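Local coordinates for protein membrane-bound lytic murein transglycosylase A (Burkholderia pseudomallei, PDB 6QK4) that probably cleaves the beta-1,4 linkage between N-acetylmuramic acid and N-acetylglucosamine in peptidoglycan, leaving a 1,6-anhydro bond on the muramic acid residue, at residues F92-G97 / G314-D319; T98-V103 / N338-L343. All coordinates share one frame; numbering follows the deposited sequence.

Interaction 1. Residues F92-G97 / G314-D319; sequences FANNDG and GGVRAD
Val316 pushes one methyl into the corner formed by Phe92 and Asn94, and this apolar wedge is the tightly packed half of the contact. Val316 CG2, lying beside its own backbone N, comes within 3.5 Å of Phe92 O and 3.9 Å of Phe92 CD2, approaching the ring obliquely. Phe92 carries CG anti to its backbone N (chi1 -175°), so the ring reaches across to Gly315 and slides past Val316 in the opposite direction. The ring edge meets the Gly315 carbonyl near the ring plane, with Phe92 CE2 3.5 Å from Gly315 O. Met341 of strand 336-346 also packs on Phe92 and Val316.

The other half is polar and watery. Asn94, with CG beside its backbone N, crosses Val316 at about a right angle and presents its amide oxygen to the backbone of Gly315 and Val316. Val316 N donates to Asn94 OD1 over 2.8 Å in an almost straight bond (174° at the hydrogen), although the donor stands above the carbonyl plane. Asn94 OD1 also lies 3.5 Å from Gly315 CA, an approach allowed by the lack of a side chain there. One water donates to Asn94 OD1 at 2.9 Å and accepts from Gly315 N; a second, at a long 3.3 Å from Asn94 OD1, also donates to Val316 O. Asn94 ND2 donates to Thr98 OG1 and, weakly, to Asp100 O, which should fix the amide's rotation.

Asn94 also opens a type I beta turn, closed by Gly97 N to Asn94 O at 2.9 Å; its tip, Asn95 and Asp96, is exposed. The whole is a turn between strands 87-92 and 101-114, joined through an asparagine side chain to the loop leading into strand 317-324 of the 3D domain, a family of the double-psi beta-barrel clan.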
loop_
_atom_site.group_PDB
_atom_site.type_symbol
_atom_site.label_atom_id
_atom_site.label_comp_id
_atom_site.label_asym_id
_atom_site.label_seq_id
_atom_site.Cartn_x
_atom_site.Cartn_y
_atom_site.Cartn_z
ATOM N N PHE A 92 -23.044 -2.345 -0.062
ATOM C CA PHE A 92 -22.487 -3.248 -1.075
ATOM C C PHE A 92 -22.334 -4.646 -0.500
ATOM O O PHE A 92 -21.681 -4.825 0.545
ATOM C CB PHE A 92 -21.128 -2.717 -1.493
ATOM C CG PHE A 92 -20.481 -3.475 -2.625
ATOM C CD1 PHE A 92 -21.200 -3.782 -3.767
ATOM C CD2 PHE A 92 -19.143 -3.837 -2.541
ATOM C CE1 PHE A 92 -20.568 -4.452 -4.855
ATOM C CE2 PHE A 92 -18.532 -4.541 -3.606
ATOM C CZ PHE A 92 -19.238 -4.832 -4.758
ATOM N N ALA A 93 -22.952 -5.632 -1.149
ATOM C CA ALA A 93 -22.824 -7.000 -0.680
ATOM C C ALA A 93 -22.068 -7.896 -1.658
ATOM O O ALA A 93 -22.047 -7.665 -2.880
ATOM C CB ALA A 93 -24.204 -7.602 -0.408
ATOM N N ASN A 94 -21.460 -8.940 -1.096
ATOM C CA ASN A 94 -20.906 -10.039 -1.891
ATOM C C ASN A 94 -22.012 -10.754 -2.681
ATOM O O ASN A 94 -23.192 -10.685 -2.360
ATOM C CB ASN A 94 -20.221 -11.045 -0.968
ATOM C CG ASN A 94 -18.951 -10.505 -0.387
ATOM O OD1 ASN A 94 -18.078 -10.067 -1.137
ATOM N ND2 ASN A 94 -18.853 -10.496 0.958
ATOM N N ASN A 95 -21.619 -11.479 -3.728
ATOM C CA ASN A 95 -22.691 -12.099 -4.528
ATOM C C ASN A 95 -23.416 -13.212 -3.767
ATOM O O ASN A 95 -24.562 -13.562 -4.119
ATOM C CB ASN A 95 -22.121 -12.630 -5.848
ATOM C CG ASN A 95 -21.892 -11.498 -6.868
ATOM O OD1 ASN A 95 -22.749 -10.619 -7.050
ATOM N ND2 ASN A 95 -20.723 -11.514 -7.522
ATOM N N ASP A 96 -22.837 -13.711 -2.672
ATOM C CA ASP A 96 -23.563 -14.668 -1.848
ATOM C C ASP A 96 -24.484 -13.993 -0.809
ATOM O O ASP A 96 -25.070 -14.680 0.036
ATOM C CB ASP A 96 -22.579 -15.627 -1.184
ATOM C CG ASP A 96 -21.694 -14.965 -0.141
ATOM O OD1 ASP A 96 -21.880 -13.786 0.194
ATOM O OD2 ASP A 96 -20.790 -15.658 0.360
ATOM N N GLY A 97 -24.646 -12.671 -0.866
ATOM C CA GLY A 97 -25.498 -11.937 0.061
ATOM C C GLY A 97 -24.820 -11.418 1.337
ATOM O O GLY A 97 -25.396 -10.561 2.030
ATOM N N GLY A 314 -12.586 -10.467 -5.602
ATOM C CA GLY A 314 -13.810 -10.753 -4.894
ATOM C C GLY A 314 -14.755 -9.573 -4.915
ATOM O O GLY A 314 -14.625 -8.651 -5.741
ATOM N N GLY A 315 -15.699 -9.563 -3.982
ATOM C CA GLY A 315 -16.692 -8.505 -3.954
ATOM C C GLY A 315 -16.280 -7.435 -2.963
ATOM O O GLY A 315 -15.632 -6.418 -3.269
ATOM N N VAL A 316 -16.676 -7.672 -1.719
ATOM C CA VAL A 316 -16.305 -6.742 -0.649
ATOM C C VAL A 316 -14.888 -7.106 -0.308
ATOM O O VAL A 316 -14.627 -7.981 0.534
ATOM C CB VAL A 316 -17.233 -6.871 0.573
ATOM C CG1 VAL A 316 -16.823 -5.838 1.706
ATOM C CG2 VAL A 316 -18.726 -6.638 0.141
ATOM N N ARG A 317 -13.949 -6.451 -0.970
ATOM C CA ARG A 317 -12.532 -6.797 -0.840
ATOM C C ARG A 317 -11.737 -5.537 -1.160
ATOM O O ARG A 317 -11.950 -4.939 -2.234
ATOM C CB ARG A 317 -12.190 -7.898 -1.845
ATOM C CG ARG A 317 -10.745 -8.358 -1.726
ATOM C CD ARG A 317 -10.527 -9.155 -0.381
ATOM N NE ARG A 317 -9.115 -9.658 -0.396
ATOM C CZ ARG A 317 -8.042 -8.998 0.053
ATOM N NH1 ARG A 317 -8.165 -7.834 0.629
ATOM N NH2 ARG A 317 -6.809 -9.500 -0.093
ATOM N N ALA A 318 -10.770 -5.177 -0.311
ATOM C CA ALA A 318 -9.976 -4.001 -0.634
ATOM C C ALA A 318 -8.546 -4.173 -0.125
ATOM O O ALA A 318 -8.313 -4.799 0.936
ATOM C CB ALA A 318 -10.630 -2.752 -0.040
ATOM N N ASP A 319 -7.597 -3.543 -0.847
ATOM C CA ASP A 319 -6.245 -3.303 -0.318
ATOM C C ASP A 319 -6.133 -1.813 0.047
ATOM O O ASP A 319 -6.252 -0.948 -0.827
ATOM C CB ASP A 319 -5.184 -3.668 -1.370
ATOM C CG ASP A 319 -4.023 -4.482 -0.811
ATOM O OD1 ASP A 319 -3.965 -4.870 0.367
ATOM O OD2 ASP A 319 -3.070 -4.749 -1.588
HETATM O O HOH W 1 -15.730 -11.567 -2.041
HETATM O O HOH W 2 -15.272 -10.787 0.371
#

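Interaction 2. Residues T98-V103 / N338-L343; sequences TLDGLV and NGRMWL
Asp100 OD1 is the focus of three donors from strand 338-343. Arg340 grips it side-on with two nitrogens, NE at 2.7 Å and NH2 at 2.8 Å from Asp100 OD1, in a salt bridge. The oxygen lies close to the guanidinium plane, yet the donors come from above the carboxylate plane, the groups turned 38° apart. Asn338 ND2 adds a third bond of 3.1 Å to Asp100 OD1, with its amide almost perpendicular to the carboxylate (87°). Two N-H groups of a cation and one of a neutral amide should favour the ionised form of Asp100.

Torsions bring these groups together: Asp100 has CG beside its backbone N, Asn338 has CG anti to its own, and the Arg340 chain bends at chi2 (-67°) to return over the neighbouring segment. There Leu99 CB lies over one guanidinium face, 3.6 Å from Arg340 NE.

Beneath the ion pair, the backbones meet at Gly101 and Gly339, an antiparallel hydrogen-bonded pair. Gly101 N reaches Gly339 O at 2.9 Å, whereas the return bond from Gly339 N to Gly101 O is weak despite its 2.7 Å. Val103 CG2 packs against Gly339 CA at 4.0 Å. Beyond the pairing, a water accepts from Met341 N and probably donates to Leu99 O, bridging the diverging chains.

Further out, Gly18 N binds Asp100 OD2 and Gln19 OE1 takes Arg340 NH1, so the N-terminal segment braces both charges. The arrangement is a short antiparallel beta ladder with a salt bridge at its splayed end, joining strand 101-114 to a strand of the 3D domain.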
loop_
_atom_site.group_PDB
_atom_site.type_symbol
_atom_site.label_atom_id
_atom_site.label_comp_id
_atom_site.label_asym_id
_atom_site.label_seq_id
_atom_site.Cartn_x
_atom_site.Cartn_y
_atom_site.Cartn_z
ATOM N N THR A 98 -23.603 -11.854 1.634
ATOM C CA THR A 98 -22.960 -11.450 2.904
ATOM C C THR A 98 -22.407 -10.038 2.764
ATOM O O THR A 98 -21.955 -9.638 1.693
ATOM C CB THR A 98 -21.839 -12.402 3.332
ATOM O OG1 THR A 98 -20.780 -12.492 2.350
ATOM C CG2 THR A 98 -22.360 -13.789 3.651
ATOM N N LEU A 99 -22.420 -9.281 3.868
ATOM C CA LEU A 99 -21.870 -7.923 3.826
ATOM C C LEU A 99 -20.433 -7.855 4.312
ATOM O O LEU A 99 -19.725 -6.948 3.889
ATOM C CB LEU A 99 -22.712 -6.949 4.678
ATOM C CG LEU A 99 -24.192 -6.790 4.184
ATOM C CD1 LEU A 99 -24.959 -5.925 5.168
ATOM C CD2 LEU A 99 -24.160 -6.067 2.833
ATOM N N ASP A 100 -19.954 -8.862 5.065
ATOM C CA ASP A 100 -18.561 -8.865 5.530
ATOM C C ASP A 100 -17.585 -9.144 4.392
ATOM O O ASP A 100 -17.806 -10.061 3.561
ATOM C CB ASP A 100 -18.323 -9.981 6.587
ATOM C CG ASP A 100 -18.942 -9.678 7.933
ATOM O OD1 ASP A 100 -19.141 -8.520 8.288
ATOM O OD2 ASP A 100 -19.155 -10.667 8.663
ATOM N N GLY A 101 -16.462 -8.391 4.387
ATOM C CA GLY A 101 -15.368 -8.716 3.474
ATOM C C GLY A 101 -14.015 -8.330 4.034
ATOM O O GLY A 101 -13.921 -7.758 5.112
ATOM N N LEU A 102 -12.950 -8.679 3.328
ATOM C CA LEU A 102 -11.622 -8.618 3.904
ATOM C C LEU A 102 -10.878 -7.371 3.417
ATOM O O LEU A 102 -10.882 -7.055 2.213
ATOM C CB LEU A 102 -10.829 -9.882 3.559
ATOM C CG LEU A 102 -9.384 -9.893 3.996
ATOM C CD1 LEU A 102 -9.346 -10.005 5.507
ATOM C CD2 LEU A 102 -8.633 -11.040 3.335
ATOM N N VAL A 103 -10.266 -6.651 4.354
ATOM C CA VAL A 103 -9.425 -5.470 4.065
ATOM C C VAL A 103 -7.978 -5.802 4.413
ATOM O O VAL A 103 -7.633 -6.006 5.597
ATOM C CB VAL A 103 -9.856 -4.248 4.880
ATOM C CG1 VAL A 103 -9.049 -2.979 4.424
ATOM C CG2 VAL A 103 -11.343 -4.013 4.625
ATOM N N ASN A 338 -11.676 -7.620 9.091
ATOM C CA ASN A 338 -13.040 -7.621 8.552
ATOM C C ASN A 338 -13.454 -6.195 8.216
ATOM O O ASN A 338 -13.044 -5.230 8.888
ATOM C CB ASN A 338 -14.033 -8.153 9.565
ATOM C CG ASN A 338 -15.413 -8.352 8.974
ATOM O OD1 ASN A 338 -15.564 -8.920 7.867
ATOM N ND2 ASN A 338 -16.454 -7.849 9.720
ATOM N N GLY A 339 -14.285 -6.087 7.163
ATOM C CA GLY A 339 -14.740 -4.785 6.682
ATOM C C GLY A 339 -16.123 -4.784 6.056
ATOM O O GLY A 339 -16.671 -5.824 5.676
ATOM N N ARG A 340 -16.674 -3.575 5.966
ATOM C CA ARG A 340 -17.962 -3.283 5.302
ATOM C C ARG A 340 -17.792 -2.109 4.326
ATOM O O ARG A 340 -17.011 -1.163 4.566
ATOM C CB ARG A 340 -19.033 -2.904 6.320
ATOM C CG ARG A 340 -19.416 -4.049 7.237
ATOM C CD ARG A 340 -20.133 -5.165 6.467
ATOM N NE ARG A 340 -20.461 -6.298 7.370
ATOM C CZ ARG A 340 -21.552 -6.388 8.166
ATOM N NH1 ARG A 340 -22.446 -5.383 8.243
ATOM N NH2 ARG A 340 -21.674 -7.492 8.953
ATOM N N MET A 341 -18.558 -2.131 3.246
ATOM C CA MET A 341 -18.433 -1.104 2.198
ATOM C C MET A 341 -19.782 -0.540 1.800
ATOM O O MET A 341 -20.779 -1.271 1.751
ATOM C CB MET A 341 -17.794 -1.669 0.896
ATOM C CG MET A 341 -16.361 -1.917 1.100
ATOM S SD MET A 341 -15.830 -2.640 -0.534
ATOM C CE MET A 341 -14.088 -2.771 -0.172
ATOM N N TRP A 342 -19.785 0.760 1.488
ATOM C CA TRP A 342 -20.830 1.416 0.708
ATOM C C TRP A 342 -20.190 2.059 -0.509
ATOM O O TRP A 342 -19.202 2.800 -0.370
ATOM C CB TRP A 342 -21.526 2.524 1.529
ATOM C CG TRP A 342 -22.255 1.966 2.748
ATOM C CD1 TRP A 342 -23.612 1.829 2.876
ATOM C CD2 TRP A 342 -21.676 1.419 3.973
ATOM N NE1 TRP A 342 -23.916 1.239 4.127
ATOM C CE2 TRP A 342 -22.744 0.946 4.770
ATOM C CE3 TRP A 342 -20.350 1.233 4.427
ATOM C CZ2 TRP A 342 -22.548 0.388 6.060
ATOM C CZ3 TRP A 342 -20.145 0.604 5.708
ATOM C CH2 TRP A 342 -21.260 0.211 6.499
ATOM N N LEU A 343 -20.759 1.816 -1.699
ATOM C CA LEU A 343 -20.287 2.478 -2.916
ATOM C C LEU A 343 -21.078 3.763 -3.125
ATOM O O LEU A 343 -22.303 3.782 -2.948
ATOM C CB LEU A 343 -20.480 1.556 -4.119
ATOM C CG LEU A 343 -19.872 0.158 -4.084
ATOM C CD1 LEU A 343 -19.752 -0.418 -5.503
ATOM C CD2 LEU A 343 -18.508 0.120 -3.505
HETATM O O HOH W 3 -20.368 -4.442 2.890
#

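From the N terminus, the chain leaves strand 87-92, makes the turn at 94-97 and passes directly through 98-103 into strand 101-114. More than two hundred residues later, 314-319 returns to the first segment and closes interaction 1; once helix 326-334 is passed, segment 338-343 returns to the second and closes interaction 2. The two closures therefore cross rather than nest. Their centres lie about 6 Å apart, and they touch through the probable hydrogen bonds Phe92 N to Met341 O and Ala318 N to Leu102 O. Together they tie adjoining early segments to 314-319 and 338-343, which both fall within the 3D domain range.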